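Local coordinates for Lmo2349 protein (Listeria monocytogenes, PDB 4GVO) that probably binds L-cystine as the extracellular solute-binding protein of an ABC transporter that imports this amino acid, at residues I11-G16 against I72-M77; N60-L65 against Y199-K204. All coordinates share one frame; numbering follows the deposited sequence.

How the contacts relate
From the N terminus the segments come in the order 11-16, 60-65, 72-77 and 199-204, so the two contacts cross. Contact 1 closes a loop of 55 residues that includes helix 61-66; contact 2 closes one of 133 residues that begins just before strand 72-73. Contact 1 pairs two parallel strands, and contact 2 lays helix 61-66 against strand 191-202, the antiparallel neighbour of strand 72-73. Val73 N and Met201 O, 2.8 Å apart, probably form a hydrogen bond between them, as do Met77 O and Tyr199 N. Leu61 of the helix also packs on the backbone of Gly14 and Thr15. The two contacts thus join helix 61-66 to strands 9-15, 72-73 and 191-202 beside the ligand pocket.

Contact 1 (I11-G16 against I72-M77); sequences ITVGTG and IVAHQM. With HIS (histidine), chain E.
Thr12, Gly14 and Thr15 bond to Ile72 and Ala74 along two neighbouring strands that run the same way. Ile72 N donates to Thr12 O (3.2 Å) and Ile72 O accepts from Gly14 N (2.8 Å), so Ile72 spans Val13. Gly14 then spans Val73 in turn, since its O accepts from Ala74 N (3.0 Å). Beyond the paired strands a side chain adds one more bond: Thr15 OG1 donates to Ala74 O at 2.7 Å, approaching nearly head-on to the carbonyl. With chi1 at -165° OG1 is anti to the backbone N, which leaves CG2 in the crowded position between N and C.

This is the parallel pairing of strands 9-15 and 72-73 in the main sheet of a family 3 solute-binding protein; strand 49-55 bonds to the other edge of strand 9-15. Apolar contacts gather on the face bearing Val13 and Ile72. In one of two modelled conformers of Ile72, its CD1 lies 3.8 Å from Ile11 CG2, a detail the second conformer makes less certain. Val13 CG1 meets Ala74 CB at 4.0 Å. Phe51 adds to this face from strand 49-55.

Past Ala74 the chain turns into the ligand pocket. The His75 ring has Gly16 at its edge, with CD2 3.5 Å from Gly16 N, and it also meets the ring of Phe58. Gln76 O reaches to 2.6 Å from N of the bound histidine, in a pocket where S-oxy cysteine is also seen. Asp35 and Asn95 hold the amide of Gln76.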
# COMPACT_ATOMS: atom_id res chain seq x y z
N ILE A 11 0.43 -13.20 17.82
CA ILE A 11 0.12 -13.04 16.40
C ILE A 11 1.28 -12.30 15.78
O ILE A 11 1.66 -11.25 16.26
CB ILE A 11 -1.18 -12.21 16.22
CG1 ILE A 11 -2.36 -12.89 16.94
CG2 ILE A 11 -1.46 -11.95 14.76
CD1 ILE A 11 -2.60 -14.36 16.56
N THR A 12 1.84 -12.87 14.72
CA THR A 12 2.93 -12.24 13.99
C THR A 12 2.40 -11.51 12.76
O THR A 12 1.71 -12.09 11.93
CB THR A 12 4.00 -13.26 13.58
OG1 THR A 12 4.48 -13.90 14.79
CG2 THR A 12 5.18 -12.61 12.86
N VAL A 13 2.70 -10.23 12.72
CA VAL A 13 2.27 -9.33 11.66
C VAL A 13 3.43 -9.00 10.75
O VAL A 13 4.41 -8.38 11.18
CB VAL A 13 1.71 -8.02 12.28
CG1 VAL A 13 1.17 -7.09 11.20
CG2 VAL A 13 0.63 -8.32 13.33
N GLY A 14 3.34 -9.38 9.49
CA GLY A 14 4.31 -8.97 8.52
C GLY A 14 4.05 -7.56 8.05
O GLY A 14 2.92 -7.21 7.72
N THR A 15 5.10 -6.77 8.02
CA THR A 15 5.05 -5.44 7.45
C THR A 15 6.40 -5.06 6.87
O THR A 15 7.35 -5.85 6.93
CB THR A 15 4.53 -4.43 8.50
OG1 THR A 15 4.15 -3.20 7.84
CG2 THR A 15 5.56 -4.13 9.60
N GLY A 16 6.48 -3.87 6.30
CA GLY A 16 7.71 -3.36 5.71
C GLY A 16 8.33 -2.24 6.54
O GLY A 16 7.88 -1.89 7.64
N ILE A 72 -0.69 -12.31 9.77
CA ILE A 72 -1.39 -11.17 9.19
C ILE A 72 -0.39 -10.37 8.43
O ILE A 72 0.77 -10.30 8.87
CB ILE A 72 -1.95 -10.23 10.28
CG1 ILE A 72 -2.97 -10.96 11.15
CG2 ILE A 72 -2.58 -8.97 9.66
CD1 ILE A 72 -3.63 -10.09 12.22
N VAL A 73 -0.83 -9.74 7.35
CA VAL A 73 0.01 -8.74 6.64
C VAL A 73 -0.68 -7.40 6.74
O VAL A 73 -1.91 -7.30 6.49
CB VAL A 73 0.25 -9.16 5.18
CG1 VAL A 73 0.85 -8.01 4.36
CG2 VAL A 73 1.16 -10.39 5.13
N ALA A 74 0.10 -6.38 7.10
CA ALA A 74 -0.33 -4.96 7.15
C ALA A 74 0.62 -4.12 6.34
O ALA A 74 1.75 -3.90 6.78
CB ALA A 74 -0.33 -4.48 8.60
N HIS A 75 0.24 -3.74 5.13
CA HIS A 75 1.06 -2.92 4.28
C HIS A 75 0.21 -2.25 3.23
O HIS A 75 0.46 -2.39 2.03
CB HIS A 75 2.17 -3.78 3.62
CG HIS A 75 3.33 -2.98 3.05
ND1 HIS A 75 3.21 -2.09 2.01
CD2 HIS A 75 4.67 -2.95 3.43
CE1 HIS A 75 4.42 -1.53 1.78
NE2 HIS A 75 5.31 -2.07 2.60
N GLN A 76 -0.83 -1.55 3.65
CA GLN A 76 -1.73 -0.87 2.71
C GLN A 76 -2.22 -1.83 1.62
O GLN A 76 -2.25 -1.48 0.43
CB GLN A 76 -1.06 0.36 2.13
CG GLN A 76 -0.91 1.49 3.15
CD GLN A 76 -2.23 2.12 3.49
OE1 GLN A 76 -2.96 2.56 2.61
NE2 GLN A 76 -2.56 2.15 4.78
N MET A 77 -2.61 -3.05 2.02
CA MET A 77 -2.92 -4.07 1.01
C MET A 77 -4.33 -3.87 0.42
O MET A 77 -5.34 -3.96 1.12
CB MET A 77 -2.82 -5.49 1.60
CG MET A 77 -1.42 -5.81 2.14
SD MET A 77 -0.10 -5.68 0.94
CE MET A 77 -0.29 -7.25 0.08
N HIS E . -1.24 -0.93 -1.95
CA HIS E . -0.22 -1.90 -2.45
C HIS E . -0.79 -3.23 -2.78
O HIS E . -1.95 -3.49 -2.42
CB HIS E . 0.89 -2.06 -1.43
CG HIS E . 1.96 -1.02 -1.57
ND1 HIS E . 1.70 0.28 -1.39
CD2 HIS E . 3.32 -1.11 -1.96
CE1 HIS E . 2.83 0.99 -1.64
NE2 HIS E . 3.81 0.13 -1.96
OXT HIS E . -0.11 -4.05 -3.43

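Contact 2 (N60-L65 against Y199-K204); sequences NLLVSL and YFMLGK
Leu62 and Leu65 of helix 61-66, the helix in the beta-alpha-beta crossover from strand 49-55 to strand 72-73, pack on Met201 and the backbone that follows it near the end of strand 191-202. Within the helical segment Ser64 N bonds to Asn60 O and Leu65 N to Leu61 O. No hydrogen bond passes between the two segments; the leucines make the contact with their methyl groups, against the Met201 side chain and the strand backbone.

Leu62 meets the end of Met201. Its CD2 is 3.6 Å from Met201 CE and 3.9 Å from Met201 SD, while Leu62 CD1 touches the same CE at 3.9 Å, so the terminal methyl is met by both branches of the leucine. The bend of the methionine at chi3 (61°) brings CE there, and the two side chains cross at about a right angle.

Leu65 reaches the strand nearer its backbone. Its two methyls take different partners: CD2 lies 4.0 Å from Met201 CB and 3.8 Å from Met201 O, whereas CD1 comes to 4.0 Å from Gly203 N. That N-H has a polar partner in Glu206.

Leu61 and Leu65 also touch Val73, which puts helix 61-66 over strand 72-73 as well as strand 191-202. Leu202 points away from the helix and, with Phe200, packs against Ile72 and helix 207-222; Phe200 reaches helix 34-44 too. This part of the sheet thus has helix 61-66 on the Val73 and Met201 face and helices 34-44 and 207-222 on the face of Ile72, Phe200 and Leu202.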
# COMPACT_ATOMS: atom_id res chain seq x y z
N ASN A 60 8.11 -9.85 -0.24
CA ASN A 60 8.07 -11.14 0.43
C ASN A 60 6.86 -11.33 1.32
O ASN A 60 6.67 -12.42 1.84
CB ASN A 60 9.32 -11.30 1.33
CG ASN A 60 9.56 -12.74 1.74
OD1 ASN A 60 9.67 -13.62 0.89
ND2 ASN A 60 9.65 -12.97 3.05
N LEU A 61 6.02 -10.30 1.50
CA LEU A 61 4.99 -10.37 2.52
C LEU A 61 3.98 -11.50 2.26
O LEU A 61 3.65 -12.28 3.15
CB LEU A 61 4.26 -9.05 2.66
CG LEU A 61 5.03 -7.96 3.37
CD1 LEU A 61 4.32 -6.62 3.12
CD2 LEU A 61 5.15 -8.25 4.87
N LEU A 62 3.48 -11.60 1.02
CA LEU A 62 2.48 -12.64 0.73
C LEU A 62 3.13 -14.03 0.50
O LEU A 62 2.49 -15.07 0.72
CB LEU A 62 1.56 -12.25 -0.44
CG LEU A 62 0.70 -11.03 -0.17
CD1 LEU A 62 -0.20 -10.77 -1.37
CD2 LEU A 62 -0.09 -11.26 1.13
N VAL A 63 4.42 -14.05 0.17
CA VAL A 63 5.16 -15.33 0.13
C VAL A 63 5.18 -15.82 1.58
O VAL A 63 4.88 -17.01 1.84
CB VAL A 63 6.61 -15.11 -0.44
CG1 VAL A 63 7.41 -16.39 -0.33
CG2 VAL A 63 6.53 -14.62 -1.89
N SER A 64 5.51 -14.96 2.54
CA SER A 64 5.58 -15.32 3.95
C SER A 64 4.21 -15.75 4.49
O SER A 64 4.08 -16.78 5.17
CB SER A 64 6.18 -14.15 4.72
OG SER A 64 6.38 -14.41 6.08
N LEU A 65 3.18 -15.00 4.14
CA LEU A 65 1.83 -15.31 4.59
C LEU A 65 1.39 -16.66 4.04
O LEU A 65 0.84 -17.50 4.79
CB LEU A 65 0.84 -14.18 4.22
CG LEU A 65 -0.60 -14.32 4.74
CD1 LEU A 65 -0.71 -14.28 6.29
CD2 LEU A 65 -1.50 -13.24 4.12
N TYR A 199 -7.19 -3.35 3.47
CA TYR A 199 -7.56 -4.24 4.52
C TYR A 199 -6.32 -5.01 5.01
O TYR A 199 -5.31 -5.05 4.34
CB TYR A 199 -8.57 -5.28 4.04
CG TYR A 199 -9.83 -4.75 3.39
CD1 TYR A 199 -9.84 -4.39 2.04
CD2 TYR A 199 -11.00 -4.64 4.09
CE1 TYR A 199 -10.97 -3.94 1.41
CE2 TYR A 199 -12.13 -4.16 3.49
CZ TYR A 199 -12.11 -3.82 2.14
OH TYR A 199 -13.25 -3.38 1.53
N PHE A 200 -6.45 -5.67 6.15
CA PHE A 200 -5.48 -6.69 6.55
C PHE A 200 -5.69 -7.98 5.76
O PHE A 200 -6.82 -8.29 5.35
CB PHE A 200 -5.57 -6.97 8.04
CG PHE A 200 -5.33 -5.76 8.89
CD1 PHE A 200 -4.07 -5.24 9.00
CD2 PHE A 200 -6.38 -5.10 9.56
CE1 PHE A 200 -3.81 -4.13 9.74
CE2 PHE A 200 -6.13 -3.93 10.28
CZ PHE A 200 -4.84 -3.46 10.40
N MET A 201 -4.61 -8.73 5.57
CA MET A 201 -4.68 -10.00 4.92
C MET A 201 -4.25 -11.08 5.86
O MET A 201 -3.27 -10.91 6.60
CB MET A 201 -3.80 -10.03 3.66
CG MET A 201 -4.29 -9.04 2.61
SD MET A 201 -3.33 -9.05 1.08
CE MET A 201 -3.57 -10.74 0.53
N LEU A 202 -4.98 -12.18 5.83
CA LEU A 202 -4.76 -13.32 6.74
C LEU A 202 -4.83 -14.62 5.94
O LEU A 202 -5.25 -14.66 4.82
CB LEU A 202 -5.84 -13.34 7.83
CG LEU A 202 -6.02 -12.07 8.66
CD1 LEU A 202 -7.08 -11.12 8.07
CD2 LEU A 202 -6.37 -12.44 10.11
N GLY A 203 -4.45 -15.71 6.59
CA GLY A 203 -4.73 -17.03 6.02
C GLY A 203 -6.20 -17.33 6.05
O GLY A 203 -6.91 -16.87 6.93
N LYS A 204 -6.66 -18.15 5.10
CA LYS A 204 -8.09 -18.47 4.97
C LYS A 204 -8.64 -19.17 6.22
O LYS A 204 -9.83 -19.05 6.48
CB LYS A 204 -8.36 -19.33 3.72
CG LYS A 204 -8.35 -18.51 2.42
CD LYS A 204 -9.53 -17.57 2.28
CE LYS A 204 -9.74 -17.07 0.83
NZ LYS A 204 -10.64 -15.85 0.76